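Glutamine amidotransferase type-2 domain-containing protein (PDB 1TE5) is of unknown function but, as a predicted class-II glutamine amidotransferase, probably releases ammonia from glutamine for transfer to another substrate. Local coordinates at residues G125-D128 and S129-A132; A160-E163 and Y164-K167; I191-R194 and A195-P199; A213-T216 and P217-V221; L237-S240 and G241-V244. All blocks are in the same frame, centred on the assembly; numbering follows the deposited sequence.

Interaction 1: residues G125-D128 and S129-A132; sequences GETD and SEAA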
loop_
_atom_site.group_PDB
_atom_site.type_symbol
_atom_site.label_atom_id
_atom_site.label_comp_id
_atom_site.label_asym_id
_atom_site.label_seq_id
_atom_site.Cartn_x
_atom_site.Cartn_y
_atom_site.Cartn_z
ATOM N N GLY A 125 4.252 12.990 3.642
ATOM C CA GLY A 125 4.012 13.436 5.005
ATOM C C GLY A 125 5.098 14.387 5.487
ATOM O O GLY A 125 5.960 14.811 4.714
ATOM N N GLU A 126 5.065 14.732 6.765
ATOM C CA GLU A 126 6.045 15.659 7.305
ATOM C C GLU A 126 7.087 15.029 8.218
ATOM O O GLU A 126 7.901 15.740 8.811
ATOM C CB GLU A 126 5.349 16.801 8.049
ATOM C CG GLU A 126 4.265 17.519 7.258
ATOM C CD GLU A 126 2.931 16.801 7.293
ATOM O OE1 GLU A 126 2.328 16.626 6.212
ATOM O OE2 GLU A 126 2.481 16.424 8.399
ATOM N N THR A 127 7.065 13.707 8.340
ATOM C CA THR A 127 8.016 13.014 9.199
ATOM C C THR A 127 9.460 13.194 8.756
ATOM O O THR A 127 9.735 13.474 7.588
ATOM C CB THR A 127 7.718 11.490 9.280
ATOM O OG1 THR A 127 7.563 10.942 7.961
ATOM C CG2 THR A 127 6.462 11.232 10.092
ATOM N N ASP A 128 10.375 13.128 9.714
ATOM C CA ASP A 128 11.790 13.218 9.401
ATOM C C ASP A 128 12.164 11.851 8.840
ATOM O O ASP A 128 13.092 11.725 8.045
ATOM C CB ASP A 128 12.624 13.510 10.656
ATOM C CG ASP A 128 12.693 15.002 10.998
ATOM O OD1 ASP A 128 12.279 15.858 10.180
ATOM O OD2 ASP A 128 13.188 15.320 12.101
ATOM N N SER A 129 11.444 10.827 9.284
ATOM C CA SER A 129 11.677 9.461 8.834
ATOM C C SER A 129 11.505 9.336 7.322
ATOM O O SER A 129 12.335 8.722 6.648
ATOM C CB SER A 129 10.710 8.498 9.533
ATOM O OG SER A 129 10.924 8.465 10.936
ATOM N N GLU A 130 10.411 9.889 6.802
ATOM C CA GLU A 130 10.119 9.829 5.374
ATOM C C GLU A 130 11.077 10.698 4.561
ATOM O O GLU A 130 11.386 10.384 3.411
ATOM C CB GLU A 130 8.675 10.239 5.108
ATOM C CG GLU A 130 8.251 10.082 3.666
ATOM C CD GLU A 130 6.787 10.376 3.451
ATOM O OE1 GLU A 130 6.122 10.866 4.396
ATOM O OE2 GLU A 130 6.305 10.106 2.329
ATOM N N ALA A 131 11.491 11.819 5.145
ATOM C CA ALA A 131 12.431 12.722 4.492
ATOM C C ALA A 131 13.764 11.979 4.347
ATOM O O ALA A 131 14.474 12.143 3.352
ATOM C CB ALA A 131 12.609 13.981 5.319
ATOM N N ALA A 132 14.084 11.164 5.351
ATOM C CA ALA A 132 15.303 10.369 5.364
ATOM C C ALA A 132 15.200 9.251 4.342
ATOM O O ALA A 132 16.188 8.925 3.679
ATOM C CB ALA A 132 15.546 9.783 6.748
#
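The carboxylate of Glu-130 takes up two backbone N-H groups of the loop before its own helix. OE1 accepts from Gly-125 N at 2.9 Å. The donor lies above the carboxylate plane, 37° out of it. OE2 accepts from Val-124 N and forms a salt bridge with Arg-96, so this buried acid is held at both oxygens. CG sits anti to the backbone N (chi1 -175°) and the chain runs on extended, which carries the carboxylate back along the loop to Gly-125. In this way the glutamate ties the preceding loop to the first turn of the helix. Thr-127 crosses this side chain at about a right angle, and its OG1 lies 3.1 Å from Glu-130 CB. Ala-131 N makes a weak helical bond to Thr-127 O, and Ala-132 N a stronger one to Asp-128 O at 2.9 Å. Ser-129 turns its hydroxyl elsewhere, to His-107 and His-92. Phe-94 packs on Thr-127, Ser-129 and Glu-130, and Tyr-102 of the second subunit packs on Glu-130. Thr-127 is a classical N-cap at the start of helix 128-143, its OG1 accepting from Glu-130 N at 3.3 Å.

Interaction 2: residues A160-E163 and Y164-K167; sequences ACDE and YRKK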
loop_
_atom_site.group_PDB
_atom_site.type_symbol
_atom_site.label_atom_id
_atom_site.label_comp_id
_atom_site.label_asym_id
_atom_site.label_seq_id
_atom_site.Cartn_x
_atom_site.Cartn_y
_atom_site.Cartn_z
ATOM N N ALA A 160 24.692 6.785 3.970
ATOM C CA ALA A 160 23.550 7.610 4.339
ATOM C C ALA A 160 23.159 7.408 5.799
ATOM O O ALA A 160 22.853 8.373 6.501
ATOM C CB ALA A 160 22.372 7.311 3.429
ATOM N N CYS A 161 23.151 6.153 6.243
ATOM C CA CYS A 161 22.801 5.834 7.622
ATOM C C CYS A 161 23.783 6.475 8.589
ATOM O O CYS A 161 23.386 6.977 9.645
ATOM C CB CYS A 161 22.759 4.325 7.825
ATOM S SG CYS A 161 21.280 3.533 7.142
ATOM N N ASP A 162 25.062 6.444 8.222
ATOM C CA ASP A 162 26.123 7.035 9.028
ATOM C C ASP A 162 25.891 8.525 9.220
ATOM O O ASP A 162 26.082 9.064 10.313
ATOM C CB ASP A 162 27.483 6.829 8.356
ATOM C CG ASP A 162 28.276 5.695 8.975
ATOM O OD1 ASP A 162 28.365 5.640 10.223
ATOM O OD2 ASP A 162 28.825 4.868 8.212
ATOM N N GLU A 163 25.537 9.195 8.131
ATOM C CA GLU A 163 25.277 10.625 8.165
ATOM C C GLU A 163 24.055 10.984 8.989
ATOM O O GLU A 163 24.038 12.014 9.660
ATOM C CB GLU A 163 25.092 11.173 6.754
ATOM C CG GLU A 163 26.370 11.603 6.073
ATOM C CD GLU A 163 26.101 12.622 4.991
ATOM O OE1 GLU A 163 25.541 13.694 5.323
ATOM O OE2 GLU A 163 26.435 12.351 3.815
ATOM N N TYR A 164 23.003 10.184 8.861
ATOM C CA TYR A 164 21.768 10.429 9.592
ATOM C C TYR A 164 21.969 10.266 11.101
ATOM O O TYR A 164 21.397 11.020 11.885
ATOM C CB TYR A 164 20.655 9.493 9.104
ATOM C CG TYR A 164 20.352 9.576 7.623
ATOM C CD1 TYR A 164 20.586 10.745 6.904
ATOM C CD2 TYR A 164 19.860 8.471 6.935
ATOM C CE1 TYR A 164 20.342 10.807 5.531
ATOM C CE2 TYR A 164 19.613 8.521 5.569
ATOM C CZ TYR A 164 19.861 9.690 4.872
ATOM O OH TYR A 164 19.669 9.730 3.511
ATOM N N ARG A 165 22.774 9.283 11.500
ATOM C CA ARG A 165 23.028 9.041 12.920
ATOM C C ARG A 165 23.844 10.166 13.562
ATOM O O ARG A 165 23.910 10.286 14.785
ATOM C CB ARG A 165 23.690 7.670 13.136
ATOM C CG ARG A 165 25.199 7.603 12.956
ATOM C CD ARG A 165 25.616 6.154 12.717
ATOM N NE ARG A 165 26.864 5.770 13.375
ATOM C CZ ARG A 165 26.957 5.432 14.659
ATOM N NH1 ARG A 165 28.129 5.086 15.175
ATOM N NH2 ARG A 165 25.878 5.456 15.436
ATOM N N LYS A 166 24.478 10.982 12.728
ATOM C CA LYS A 166 25.259 12.114 13.209
ATOM C C LYS A 166 24.299 13.222 13.664
ATOM O O LYS A 166 24.693 14.135 14.396
ATOM C CB LYS A 166 26.221 12.599 12.107
ATOM C CG LYS A 166 26.928 13.932 12.369
ATOM C CD LYS A 166 26.152 15.101 11.756
ATOM C CE LYS A 166 26.712 16.455 12.170
ATOM N NZ LYS A 166 25.865 17.561 11.627
ATOM N N LYS A 167 23.039 13.136 13.241
ATOM C CA LYS A 167 22.028 14.123 13.620
ATOM C C LYS A 167 20.960 13.605 14.589
ATOM O O LYS A 167 19.997 14.312 14.889
ATOM C CB LYS A 167 21.364 14.716 12.374
ATOM C CG LYS A 167 22.239 15.717 11.641
ATOM C CD LYS A 167 21.598 16.195 10.351
ATOM C CE LYS A 167 22.551 17.093 9.562
ATOM N NZ LYS A 167 22.058 17.375 8.177
#
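The ring of Tyr-164 lies flat beneath the carbonyl of Ala-160, one helical turn back. Ala-160 O stands 2.9 Å above the ring plane, over its centre. The same oxygen accepts the backbone N-H of Tyr-164 at 3.0 Å. CG is anti to the carbonyl carbon (chi1 -57°), and this folds the ring back along the helix. Ala-160 CB then meets the far end of the ring, 3.7 Å from Tyr-164 CE2. The phenol hydroxyl reaches past it to Asp-135 of helix 128-143. Phe-170 packs edge-to-face with the same ring, and Leu-136 and Arg-139 also touch it.

Asp-162 and Arg-165 lie side by side and point the same way. Asp-162 OD1 comes to the guanidinium edge, near its plane, and forms a salt bridge with Arg-165. The carboxylate and guanidinium planes are 47° apart. At 3.5 Å and 137°, the hydrogen bond from Arg-165 NE to Asp-162 OD1 within this salt bridge is weak. Arg-165 CG rests 3.1 Å from Asp-162 O. The other end of the guanidinium, NH2, binds Ser-240.

The bonds of Lys-166 N to Asp-162 O and Glu-163 O are both weak. The chemistry differs on the two sides. A buried tyrosine joins two helices through its hydroxyl. The arginine is shared between a long ion pair and a hydrogen bond to Ser-240, so its electrostatic tie to Asp-162 is probably modest.

Interaction 3: residues I191-R194 and A195-P199; sequences ITRR and APFGP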
loop_
_atom_site.group_PDB
_atom_site.type_symbol
_atom_site.label_atom_id
_atom_site.label_comp_id
_atom_site.label_asym_id
_atom_site.label_seq_id
_atom_site.Cartn_x
_atom_site.Cartn_y
_atom_site.Cartn_z
ATOM N N ILE A 191 17.241 -12.779 16.182
ATOM C CA ILE A 191 17.381 -14.183 16.529
ATOM C C ILE A 191 17.031 -15.059 15.330
ATOM O O ILE A 191 15.941 -14.946 14.764
ATOM C CB ILE A 191 16.531 -14.592 17.759
ATOM C CG1 ILE A 191 16.827 -16.051 18.126
ATOM C CG2 ILE A 191 15.038 -14.417 17.478
ATOM C CD1 ILE A 191 16.193 -16.497 19.411
ATOM N N THR A 192 17.969 -15.914 14.938
ATOM C CA THR A 192 17.762 -16.802 13.807
ATOM C C THR A 192 17.330 -18.155 14.325
ATOM O O THR A 192 17.931 -18.686 15.255
ATOM C CB THR A 192 19.051 -16.993 13.004
ATOM O OG1 THR A 192 19.641 -15.719 12.725
ATOM C CG2 THR A 192 18.758 -17.709 11.694
ATOM N N ARG A 193 16.298 -18.719 13.715
ATOM C CA ARG A 193 15.790 -20.018 14.116
ATOM C C ARG A 193 15.955 -20.971 12.946
ATOM O O ARG A 193 15.496 -20.689 11.846
ATOM C CB ARG A 193 14.319 -19.893 14.523
ATOM C CG ARG A 193 14.112 -19.005 15.753
ATOM C CD ARG A 193 12.684 -18.495 15.877
ATOM N NE ARG A 193 11.706 -19.568 16.038
ATOM C CZ ARG A 193 10.678 -19.777 15.216
ATOM N NH1 ARG A 193 9.833 -20.776 15.446
ATOM N NH2 ARG A 193 10.500 -18.999 14.152
ATOM N N ARG A 194 16.657 -22.077 13.172
ATOM C CA ARG A 194 16.893 -23.063 12.125
ATOM C C ARG A 194 16.108 -24.341 12.333
ATOM O O ARG A 194 16.059 -24.864 13.438
ATOM C CB ARG A 194 18.380 -23.384 12.058
ATOM C CG ARG A 194 19.194 -22.187 11.683
ATOM C CD ARG A 194 20.648 -22.317 12.049
ATOM N NE ARG A 194 21.333 -21.059 11.773
ATOM C CZ ARG A 194 21.539 -20.584 10.551
ATOM N NH1 ARG A 194 22.159 -19.425 10.385
ATOM N NH2 ARG A 194 21.148 -21.283 9.492
ATOM N N ALA A 195 15.505 -24.848 11.266
ATOM C CA ALA A 195 14.727 -26.077 11.340
ATOM C C ALA A 195 15.604 -27.212 11.857
ATOM O O ALA A 195 16.781 -27.313 11.501
ATOM C CB ALA A 195 14.155 -26.427 9.981
ATOM N N PRO A 196 15.045 -28.079 12.717
ATOM C CA PRO A 196 13.662 -28.020 13.195
ATOM C C PRO A 196 13.470 -27.054 14.367
ATOM O O PRO A 196 14.357 -26.888 15.215
ATOM C CB PRO A 196 13.410 -29.453 13.633
ATOM C CG PRO A 196 14.720 -29.805 14.270
ATOM C CD PRO A 196 15.742 -29.250 13.283
ATOM N N PHE A 197 12.313 -26.405 14.383
ATOM C CA PHE A 197 11.961 -25.484 15.449
ATOM C C PHE A 197 10.455 -25.565 15.698
ATOM O O PHE A 197 9.691 -25.920 14.802
ATOM C CB PHE A 197 12.421 -24.050 15.129
ATOM C CG PHE A 197 11.975 -23.535 13.788
ATOM C CD1 PHE A 197 10.637 -23.258 13.533
ATOM C CD2 PHE A 197 12.903 -23.286 12.790
ATOM C CE1 PHE A 197 10.233 -22.742 12.311
ATOM C CE2 PHE A 197 12.506 -22.766 11.558
ATOM C CZ PHE A 197 11.170 -22.495 11.321
ATOM N N GLY A 198 10.049 -25.360 16.945
ATOM C CA GLY A 198 8.634 -25.412 17.260
ATOM C C GLY A 198 8.039 -24.020 17.273
ATOM O O GLY A 198 8.770 -23.033 17.159
ATOM N N PRO A 199 6.716 -23.903 17.453
ATOM C CA PRO A 199 6.049 -22.601 17.482
ATOM C C PRO A 199 6.570 -21.696 18.591
ATOM O O PRO A 199 6.879 -22.157 19.689
ATOM C CB PRO A 199 4.580 -22.978 17.694
ATOM C CG PRO A 199 4.663 -24.271 18.438
ATOM C CD PRO A 199 5.748 -24.987 17.687
#
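Two torsions bring Arg-193 and Phe-197 together. Arg-193 bends at chi3, which turns its guanidinium toward the loop. Phe-197 has CG between its backbone N and carbonyl carbon (chi1 52°), and this folds the ring back over the end of the strand. The two side chains cross at about a right angle. Arg-193 CZ stands 4.3 Å from the centroid of the Phe-197 ring, over its face and 27° off the normal: a cation-pi contact. The planes are 46° apart, so the groups do not stack flat. NH1 makes the closest approach, 3.2 Å from Phe-197 CD1. At the guanidinium edge, in plane, Arg-193 NH1 also gives a weak bond to Gly-198 O at 3.0 Å.

The ring edge meets backbone: Arg-194 C lies 3.4 Å from Phe-197 CD2. Arg-194 itself extends away, to a salt bridge with Glu-250. A cis peptide bond precedes Pro-196 and bends the chain between Arg-194 and Phe-197. Val-221 of the neighbouring strand 220-225 touches both Arg-193 and Phe-197. The segment is a surface loop with a cis-proline, leading from strand 188-194 of the seven-stranded antiparallel sheet to strand 200-203 of another sheet.

Interaction 4: residues A213-T216 and P217-V221; sequences AETT and PDDVV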
loop_
_atom_site.group_PDB
_atom_site.type_symbol
_atom_site.label_atom_id
_atom_site.label_comp_id
_atom_site.label_asym_id
_atom_site.label_seq_id
_atom_site.Cartn_x
_atom_site.Cartn_y
_atom_site.Cartn_z
ATOM N N ALA A 213 5.533 -24.061 13.511
ATOM C CA ALA A 213 6.632 -25.014 13.373
ATOM C C ALA A 213 7.209 -24.889 11.961
ATOM O O ALA A 213 6.680 -24.142 11.138
ATOM C CB ALA A 213 6.132 -26.424 13.614
ATOM N N GLU A 214 8.266 -25.643 11.669
ATOM C CA GLU A 214 8.906 -25.577 10.360
ATOM C C GLU A 214 8.093 -26.179 9.218
ATOM O O GLU A 214 7.407 -27.193 9.384
ATOM C CB GLU A 214 10.295 -26.214 10.401
ATOM C CG GLU A 214 10.313 -27.750 10.394
ATOM C CD GLU A 214 10.040 -28.379 11.751
ATOM O OE1 GLU A 214 9.591 -29.550 11.776
ATOM O OE2 GLU A 214 10.300 -27.721 12.785
ATOM N N THR A 215 8.204 -25.546 8.053
ATOM C CA THR A 215 7.518 -25.950 6.824
ATOM C C THR A 215 8.281 -27.100 6.168
ATOM O O THR A 215 7.683 -28.064 5.677
ATOM C CB THR A 215 7.487 -24.783 5.817
ATOM O OG1 THR A 215 6.908 -23.627 6.436
ATOM C CG2 THR A 215 6.691 -25.155 4.575
ATOM N N THR A 216 9.602 -26.936 6.096
ATOM C CA THR A 216 10.512 -27.921 5.506
ATOM C C THR A 216 11.679 -28.113 6.475
ATOM O O THR A 216 11.871 -27.318 7.403
ATOM C CB THR A 216 11.112 -27.432 4.150
ATOM O OG1 THR A 216 12.226 -26.565 4.392
ATOM C CG2 THR A 216 10.097 -26.672 3.330
ATOM N N PRO A 217 12.463 -29.182 6.293
ATOM C CA PRO A 217 13.599 -29.414 7.190
ATOM C C PRO A 217 14.776 -28.464 6.956
ATOM O O PRO A 217 15.822 -28.594 7.596
ATOM C CB PRO A 217 13.975 -30.861 6.887
ATOM C CG PRO A 217 13.603 -31.008 5.456
ATOM C CD PRO A 217 12.265 -30.322 5.385
ATOM N N ASP A 218 14.596 -27.512 6.042
ATOM C CA ASP A 218 15.642 -26.545 5.722
ATOM C C ASP A 218 15.233 -25.106 5.996
ATOM O O ASP A 218 15.856 -24.183 5.486
ATOM C CB ASP A 218 16.064 -26.676 4.255
ATOM C CG ASP A 218 16.343 -28.106 3.853
ATOM O OD1 ASP A 218 15.577 -28.650 3.030
ATOM O OD2 ASP A 218 17.324 -28.681 4.369
ATOM N N ASP A 219 14.199 -24.913 6.806
ATOM C CA ASP A 219 13.742 -23.570 7.136
ATOM C C ASP A 219 14.738 -22.756 7.963
ATOM O O ASP A 219 15.427 -23.274 8.847
ATOM C CB ASP A 219 12.425 -23.627 7.906
ATOM C CG ASP A 219 11.244 -23.964 7.031
ATOM O OD1 ASP A 219 10.107 -23.671 7.457
ATOM O OD2 ASP A 219 11.434 -24.512 5.925
ATOM N N VAL A 220 14.801 -21.469 7.666
ATOM C CA VAL A 220 15.646 -20.539 8.400
ATOM C C VAL A 220 14.830 -19.249 8.442
ATOM O O VAL A 220 14.453 -18.710 7.398
ATOM C CB VAL A 220 17.025 -20.272 7.710
ATOM C CG1 VAL A 220 17.840 -19.253 8.523
ATOM C CG2 VAL A 220 17.813 -21.556 7.557
ATOM N N VAL A 221 14.474 -18.817 9.648
ATOM C CA VAL A 221 13.702 -17.593 9.815
ATOM C C VAL A 221 14.312 -16.719 10.899
ATOM O O VAL A 221 14.556 -17.174 12.016
ATOM C CB VAL A 221 12.178 -17.877 10.055
ATOM C CG1 VAL A 221 11.903 -19.364 10.145
ATOM C CG2 VAL A 221 11.667 -17.156 11.284
#
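Asp-219 gathers the chain ahead of it around a type I beta turn, Thr-216 to Asp-219, that leads into strand 220-225. The backbone bond of the turn, Asp-219 N to Thr-216 O, is weak at 3.4 Å. Side-chain bonds support it. Asp-219 OD1 accepts Thr-215 N at 2.7 Å, and OD2 accepts Thr-216 N at 3.0 Å. Both N-H groups come from well above the carboxylate plane, 49° and 51° out of it. One carboxylate therefore holds two successive backbone amides. The hydroxyl of Thr-216 has two roles. Its OG1 donates to Asp-219 OD2 and accepts from Asp-218 N at 3.0 Å, the bond of an ST turn. It can do both because OG1 sits between the backbone N and the carbonyl carbon (chi1 82°), facing into the turn.

Nonpolar contact is slight and local. The ring of Pro-217 lies beside Thr-216 CB. Glu-214 directs its carboxylate elsewhere, to the N-H of Phe-197. Asn-10 bonds to Asp-218 O and Val-220 N on the far end of the turn. Phe-197 and Val-11 touch the buried Asp-219. At its OD2, Thr-216 N and OG1 arrive from the same face, and OG1 comes nearly along the C-O axis at 2.7 Å.

Interaction 5: residues L237-S240 and G241-V244; sequences LQQS and GEWV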
loop_
_atom_site.group_PDB
_atom_site.type_symbol
_atom_site.label_atom_id
_atom_site.label_comp_id
_atom_site.label_asym_id
_atom_site.label_seq_id
_atom_site.Cartn_x
_atom_site.Cartn_y
_atom_site.Cartn_z
ATOM N N LEU A 237 22.423 -9.020 20.475
ATOM C CA LEU A 237 22.184 -7.588 20.582
ATOM C C LEU A 237 23.151 -6.791 19.708
ATOM O O LEU A 237 24.362 -7.032 19.711
ATOM C CB LEU A 237 22.282 -7.131 22.040
ATOM C CG LEU A 237 21.353 -7.810 23.058
ATOM C CD1 LEU A 237 21.544 -7.201 24.437
ATOM C CD2 LEU A 237 19.910 -7.671 22.633
ATOM N N GLN A 238 22.600 -5.881 18.918
ATOM C CA GLN A 238 23.397 -5.043 18.039
ATOM C C GLN A 238 23.833 -3.759 18.744
ATOM O O GLN A 238 23.099 -3.205 19.572
ATOM C CB GLN A 238 22.615 -4.693 16.767
ATOM C CG GLN A 238 22.347 -5.862 15.832
ATOM C CD GLN A 238 21.625 -5.442 14.565
ATOM O OE1 GLN A 238 20.637 -6.057 14.174
ATOM N NE2 GLN A 238 22.119 -4.396 13.914
ATOM N N GLN A 239 25.043 -3.310 18.422
ATOM C CA GLN A 239 25.617 -2.088 18.985
ATOM C C GLN A 239 25.468 -0.928 17.998
ATOM O O GLN A 239 25.175 -1.126 16.820
ATOM C CB GLN A 239 27.109 -2.290 19.254
ATOM C CG GLN A 239 27.461 -3.563 19.997
ATOM C CD GLN A 239 28.862 -4.046 19.664
ATOM O OE1 GLN A 239 29.093 -5.247 19.494
ATOM N NE2 GLN A 239 29.801 -3.109 19.537
ATOM N N SER A 240 25.742 0.273 18.482
ATOM C CA SER A 240 25.662 1.471 17.665
ATOM C C SER A 240 26.622 1.378 16.473
ATOM O O SER A 240 27.799 1.032 16.634
ATOM C CB SER A 240 25.995 2.692 18.529
ATOM O OG SER A 240 25.861 3.911 17.820
ATOM N N GLY A 241 26.097 1.654 15.280
ATOM C CA GLY A 241 26.902 1.628 14.065
ATOM C C GLY A 241 26.893 0.321 13.298
ATOM O O GLY A 241 27.403 0.251 12.171
ATOM N N GLU A 242 26.331 -0.716 13.909
ATOM C CA GLU A 242 26.275 -2.028 13.281
ATOM C C GLU A 242 25.099 -2.226 12.334
ATOM O O GLU A 242 23.942 -1.963 12.670
ATOM C CB GLU A 242 26.284 -3.133 14.337
ATOM C CG GLU A 242 27.434 -3.008 15.328
ATOM C CD GLU A 242 27.659 -4.268 16.144
ATOM O OE1 GLU A 242 26.709 -5.066 16.302
ATOM O OE2 GLU A 242 28.798 -4.458 16.627
ATOM N N TRP A 243 25.425 -2.690 11.137
ATOM C CA TRP A 243 24.436 -2.959 10.118
ATOM C C TRP A 243 24.543 -4.421 9.747
ATOM O O TRP A 243 25.573 -5.047 9.967
ATOM C CB TRP A 243 24.689 -2.079 8.890
ATOM C CG TRP A 243 26.074 -2.214 8.296
ATOM C CD1 TRP A 243 27.168 -1.442 8.580
ATOM C CD2 TRP A 243 26.497 -3.151 7.295
ATOM N NE1 TRP A 243 28.239 -1.836 7.819
ATOM C CE2 TRP A 243 27.857 -2.887 7.024
ATOM C CE3 TRP A 243 25.858 -4.193 6.606
ATOM C CZ2 TRP A 243 28.590 -3.624 6.081
ATOM C CZ3 TRP A 243 26.590 -4.926 5.667
ATOM C CH2 TRP A 243 27.941 -4.639 5.419
ATOM N N VAL A 244 23.464 -4.981 9.223
ATOM C CA VAL A 244 23.451 -6.373 8.807
ATOM C C VAL A 244 22.562 -6.472 7.580
ATOM O O VAL A 244 21.565 -5.761 7.472
ATOM C CB VAL A 244 22.893 -7.318 9.909
ATOM C CG1 VAL A 244 22.889 -8.745 9.416
ATOM C CG2 VAL A 244 23.730 -7.234 11.178
#
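A type II beta turn from Gln-239 to Glu-242 reverses the chain, closed by Glu-242 N to Gln-239 O at 3.2 Å, with Gly-241 at phi 94°. That backbone angle would jam a side chain against Ser-240 O. Glu-242 folds its extended side chain back across the turn. CG is anti to the carbonyl carbon (chi1 -52°), and CG passes 3.3 Å from Gln-239 O. OE1 then meets Gln-239 N at 3.2 Å in a weak but nearly straight bond (177°). The side chains of Gln-239 and Glu-242 lie obliquely to each other. Gln-238 NE2 lies 3.3 Å from Glu-242 O.

Ser-240 gives its hydroxyl to Ser-185 O, besides its arginine partner, Arg-165. Val-244 packs on Thr-182 and Val-251, and Gln-238 on Tyr-190. Both limbs therefore sit against neighbouring strands. Within the turn, Glu-242 meets the main chain of Gln-239 twice, firmly through its N-H and weakly through OE1. As modelled, two acceptors face each other, Glu-242 OE2 and Gln-239 OE1, at 3.0 Å. The amide of Gln-239 may be turned the other way, which would bring its NH2 to the carboxylate, but this is not settled.

In the fold
The five interactions follow one another along the chain without overlap. Interactions 1 and 2 lie on successive helices, 128-143 and 150-165, with centres about 14 Å apart. They touch where Tyr-164 meets Ala-132. Interaction 5 lies about 14 Å from interaction 2, centre to centre, joined to it by Arg-165 and Ser-240. Its turn leads from an edge strand of the seven-stranded sheet to strand 243-247 of the six-stranded one. Interactions 3 and 4 are neighbours, centres about 7 Å apart, on adjacent strands 188-194 and 220-225. Their centres lie about 36 and 37 Å from that of interaction 1, across the chain's centre. Helices and stacked antiparallel sheets fit the Ntn-hydrolase fold of class-II amidotransferases.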